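Local coordinates for synergistic-type venom protein S2C4 (Dendroaspis jamesoni kaimosae, PDB 7C28) that probably enhances the toxicity of other toxins in mamba venom, as a homodimeric synergistic-type protein of the three-finger toxin family, at residues L1-F9 / T14-C24. Sequence-based numbering, arbitrary orientation.
Sequences LTCVTDKSF and TEECAAGQKIC
Thr14 pairs with Val4 as a non-hydrogen-bonded antiparallel pair, their side chains diverging, and Thr14 CB packs 3.9 Å from CG2 of Thr2. Next along, Glu15 trades both backbone bonds with Cys3: Cys3 N gives to Glu15 O at 157°, while Glu15 N reaches Cys3 O at a more bent 140°. The Glu15 side chain runs extended beyond CG; it and the side chain of Thr5 cross at about a right angle, the Thr5 methyl CG2 lying 3.5 Å from Glu15 CD. Glu16 leaves on the face shared with Thr2. Its chain bends at chi2 (95°), turning the carboxylate toward Leu1 and Thr2: Glu16 OE2 takes a weak hydrogen bond from Thr2 OG1, and Glu16 OE1 makes a long salt bridge to Leu1 N, 3.8 Å away. Cys17 N then donates a hydrogen bond to Leu1 O at 3.0 Å, and water 1 links Cys17 O to Leu1 N. Past the type I turn Ala18–Gln21, Cys24 SG forms a disulfide with Cys3 SG; Cys17 SG, itself disulfide-bonded to Cys42, lies 3.4 Å from Cys3 SG. Leu1 CD2 rests 3.7 Å from Cys24 SG. Covalent sulfur bridges thus tie the first finger's base into the three-finger core, whereas the terminal amine probably gains modest electrostatic stabilisation from Glu16.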
loop_
_atom_site.group_PDB
_atom_site.type_symbol
_atom_site.label_atom_id
_atom_site.label_comp_id
_atom_site.label_asym_id
_atom_site.label_seq_id
_atom_site.Cartn_x
_atom_site.Cartn_y
_atom_site.Cartn_z
ATOM N N LEU A 1 -21.846 1.448 -6.105
ATOM C CA LEU A 1 -20.749 1.405 -5.143
ATOM C C LEU A 1 -20.401 2.805 -4.670
ATOM O O LEU A 1 -20.457 3.764 -5.445
ATOM C CB LEU A 1 -19.520 0.731 -5.754
ATOM C CG LEU A 1 -18.246 0.650 -4.906
ATOM C CD1 LEU A 1 -18.355 -0.447 -3.850
ATOM C CD2 LEU A 1 -17.042 0.407 -5.795
ATOM N N THR A 2 -20.064 2.915 -3.387
ATOM C CA THR A 2 -19.646 4.167 -2.771
ATOM C C THR A 2 -18.216 4.014 -2.270
ATOM O O THR A 2 -17.898 3.038 -1.581
ATOM C CB THR A 2 -20.573 4.550 -1.611
ATOM O OG1 THR A 2 -21.936 4.468 -2.043
ATOM C CG2 THR A 2 -20.278 5.963 -1.121
ATOM N N CYS A 3 -17.361 4.974 -2.627
ATOM C CA CYS A 3 -15.954 4.973 -2.254
ATOM C C CYS A 3 -15.583 6.305 -1.615
ATOM O O CYS A 3 -16.130 7.354 -1.964
ATOM C CB CYS A 3 -15.045 4.733 -3.459
ATOM S SG CYS A 3 -15.392 3.245 -4.395
ATOM N N VAL A 4 -14.630 6.257 -0.682
ATOM C CA VAL A 4 -14.046 7.486 -0.156
ATOM C C VAL A 4 -13.231 8.167 -1.246
ATOM O O VAL A 4 -12.532 7.505 -2.026
ATOM C CB VAL A 4 -13.174 7.182 1.072
ATOM C CG1 VAL A 4 -12.664 8.474 1.691
ATOM C CG2 VAL A 4 -13.954 6.355 2.080
ATOM N N THR A 5 -13.286 9.500 -1.286
ATOM C CA THR A 5 -12.574 10.274 -2.297
ATOM C C THR A 5 -11.539 11.226 -1.728
ATOM O O THR A 5 -10.560 11.530 -2.414
ATOM C CB THR A 5 -13.559 11.077 -3.157
ATOM O OG1 THR A 5 -14.482 11.763 -2.307
ATOM C CG2 THR A 5 -14.321 10.149 -4.087
ATOM N N ASP A 6 -11.742 11.732 -0.515
ATOM C CA ASP A 6 -10.770 12.602 0.121
ATOM C C ASP A 6 -10.891 12.427 1.625
ATOM O O ASP A 6 -11.943 12.038 2.136
ATOM C CB ASP A 6 -10.956 14.073 -0.273
ATOM C CG ASP A 6 -9.757 14.928 0.097
ATOM O OD1 ASP A 6 -9.952 16.098 0.487
ATOM O OD2 ASP A 6 -8.616 14.426 0.010
ATOM N N LYS A 7 -9.795 12.709 2.324
ATOM C CA LYS A 7 -9.734 12.537 3.770
ATOM C C LYS A 7 -8.728 13.533 4.319
ATOM O O LYS A 7 -7.556 13.496 3.933
ATOM C CB LYS A 7 -9.342 11.106 4.129
ATOM C CG LYS A 7 -9.101 10.872 5.598
ATOM C CD LYS A 7 -8.927 9.391 5.875
ATOM C CE LYS A 7 -8.482 9.142 7.305
ATOM N NZ LYS A 7 -8.300 7.689 7.576
ATOM N N SER A 8 -9.183 14.425 5.200
ATOM C CA SER A 8 -8.321 15.486 5.710
ATOM C C SER A 8 -8.836 15.982 7.051
ATOM O O SER A 8 -9.995 16.393 7.158
ATOM C CB SER A 8 -8.243 16.649 4.718
ATOM O OG SER A 8 -7.526 17.732 5.278
ATOM N N PHE A 9 -7.966 15.946 8.062
ATOM C CA PHE A 9 -8.225 16.541 9.376
ATOM C C PHE A 9 -9.487 15.970 10.019
ATOM O O PHE A 9 -10.253 16.683 10.670
ATOM C CB PHE A 9 -8.295 18.066 9.279
ATOM C CG PHE A 9 -6.998 18.702 8.839
ATOM C CD1 PHE A 9 -5.782 18.206 9.288
ATOM C CD2 PHE A 9 -6.995 19.784 7.970
ATOM C CE1 PHE A 9 -4.592 18.774 8.882
ATOM C CE2 PHE A 9 -5.807 20.360 7.560
ATOM C CZ PHE A 9 -4.602 19.854 8.016
ATOM N N THR A 14 -17.226 11.266 0.233
ATOM C CA THR A 14 -17.502 10.067 -0.544
ATOM C C THR A 14 -18.321 10.446 -1.766
ATOM O O THR A 14 -18.744 11.595 -1.935
ATOM C CB THR A 14 -18.245 8.994 0.271
ATOM O OG1 THR A 14 -19.552 9.467 0.618
ATOM C CG2 THR A 14 -17.474 8.628 1.529
ATOM N N GLU A 15 -18.532 9.459 -2.629
ATOM C CA GLU A 15 -19.220 9.677 -3.890
ATOM C C GLU A 15 -19.710 8.335 -4.400
ATOM O O GLU A 15 -19.252 7.276 -3.960
ATOM C CB GLU A 15 -18.308 10.348 -4.927
ATOM C CG GLU A 15 -17.428 9.376 -5.697
ATOM C CD GLU A 15 -16.555 10.062 -6.729
ATOM O OE1 GLU A 15 -16.365 11.290 -6.633
ATOM O OE2 GLU A 15 -16.052 9.369 -7.637
ATOM N N GLU A 16 -20.648 8.392 -5.335
ATOM C CA GLU A 16 -21.170 7.197 -5.971
ATOM C C GLU A 16 -20.486 7.032 -7.319
ATOM O O GLU A 16 -20.410 7.987 -8.100
ATOM C CB GLU A 16 -22.688 7.287 -6.141
ATOM C CG GLU A 16 -23.294 6.111 -6.888
ATOM C CD GLU A 16 -23.815 5.037 -5.957
ATOM O OE1 GLU A 16 -24.533 4.136 -6.437
ATOM O OE2 GLU A 16 -23.506 5.093 -4.746
ATOM N N CYS A 17 -19.980 5.827 -7.576
ATOM C CA CYS A 17 -19.187 5.569 -8.768
ATOM C C CYS A 17 -20.086 5.404 -9.989
ATOM O O CYS A 17 -21.243 4.982 -9.888
ATOM C CB CYS A 17 -18.324 4.317 -8.592
ATOM S SG CYS A 17 -17.420 4.183 -7.016
ATOM N N ALA A 18 -19.532 5.725 -11.155
ATOM C CA ALA A 18 -20.236 5.490 -12.402
ATOM C C ALA A 18 -20.525 3.997 -12.573
ATOM O O ALA A 18 -20.011 3.148 -11.845
ATOM C CB ALA A 18 -19.419 6.023 -13.578
ATOM N N ALA A 19 -21.368 3.689 -13.563
ATOM C CA ALA A 19 -21.848 2.323 -13.759
ATOM C C ALA A 19 -20.693 1.333 -13.880
ATOM O O ALA A 19 -20.712 0.260 -13.266
ATOM C CB ALA A 19 -22.746 2.249 -14.993
ATOM N N GLY A 20 -19.684 1.675 -14.678
ATOM C CA GLY A 20 -18.581 0.779 -14.945
ATOM C C GLY A 20 -17.408 0.857 -13.990
ATOM O O GLY A 20 -16.378 0.230 -14.254
ATOM N N GLN A 21 -17.520 1.613 -12.897
ATOM C CA GLN A 21 -16.461 1.715 -11.891
ATOM C C GLN A 21 -16.883 0.825 -10.725
ATOM O O GLN A 21 -17.757 1.193 -9.938
ATOM C CB GLN A 21 -16.250 3.164 -11.456
ATOM C CG GLN A 21 -15.752 4.092 -12.555
ATOM C CD GLN A 21 -15.543 5.521 -12.069
ATOM O OE1 GLN A 21 -16.371 6.071 -11.336
ATOM N NE2 GLN A 21 -14.433 6.127 -12.476
ATOM N N LYS A 22 -16.259 -0.349 -10.603
ATOM C CA LYS A 22 -16.692 -1.333 -9.614
ATOM C C LYS A 22 -15.630 -1.631 -8.558
ATOM O O LYS A 22 -15.707 -2.662 -7.887
ATOM C CB LYS A 22 -17.116 -2.627 -10.313
ATOM C CG LYS A 22 -17.943 -2.405 -11.576
ATOM C CD LYS A 22 -18.246 -3.716 -12.297
ATOM C CE LYS A 22 -19.434 -3.563 -13.241
ATOM N NZ LYS A 22 -19.421 -4.547 -14.359
ATOM N N ILE A 23 -14.654 -0.741 -8.380
ATOM C CA ILE A 23 -13.573 -0.931 -7.419
ATOM C C ILE A 23 -13.301 0.398 -6.717
ATOM O O ILE A 23 -13.344 1.460 -7.346
ATOM C CB ILE A 23 -12.293 -1.449 -8.120
ATOM C CG1 ILE A 23 -12.571 -2.717 -8.936
ATOM C CG2 ILE A 23 -11.172 -1.683 -7.127
ATOM C CD1 ILE A 23 -12.847 -3.944 -8.106
ATOM N N CYS A 24 -13.015 0.344 -5.418
ATOM C CA CYS A 24 -12.423 1.470 -4.703
ATOM C C CYS A 24 -10.922 1.236 -4.580
ATOM O O CYS A 24 -10.464 0.092 -4.542
ATOM C CB CYS A 24 -13.018 1.664 -3.307
ATOM S SG CYS A 24 -14.814 1.720 -3.170
HETATM O O HOH W 1 -21.571 2.687 -8.914
#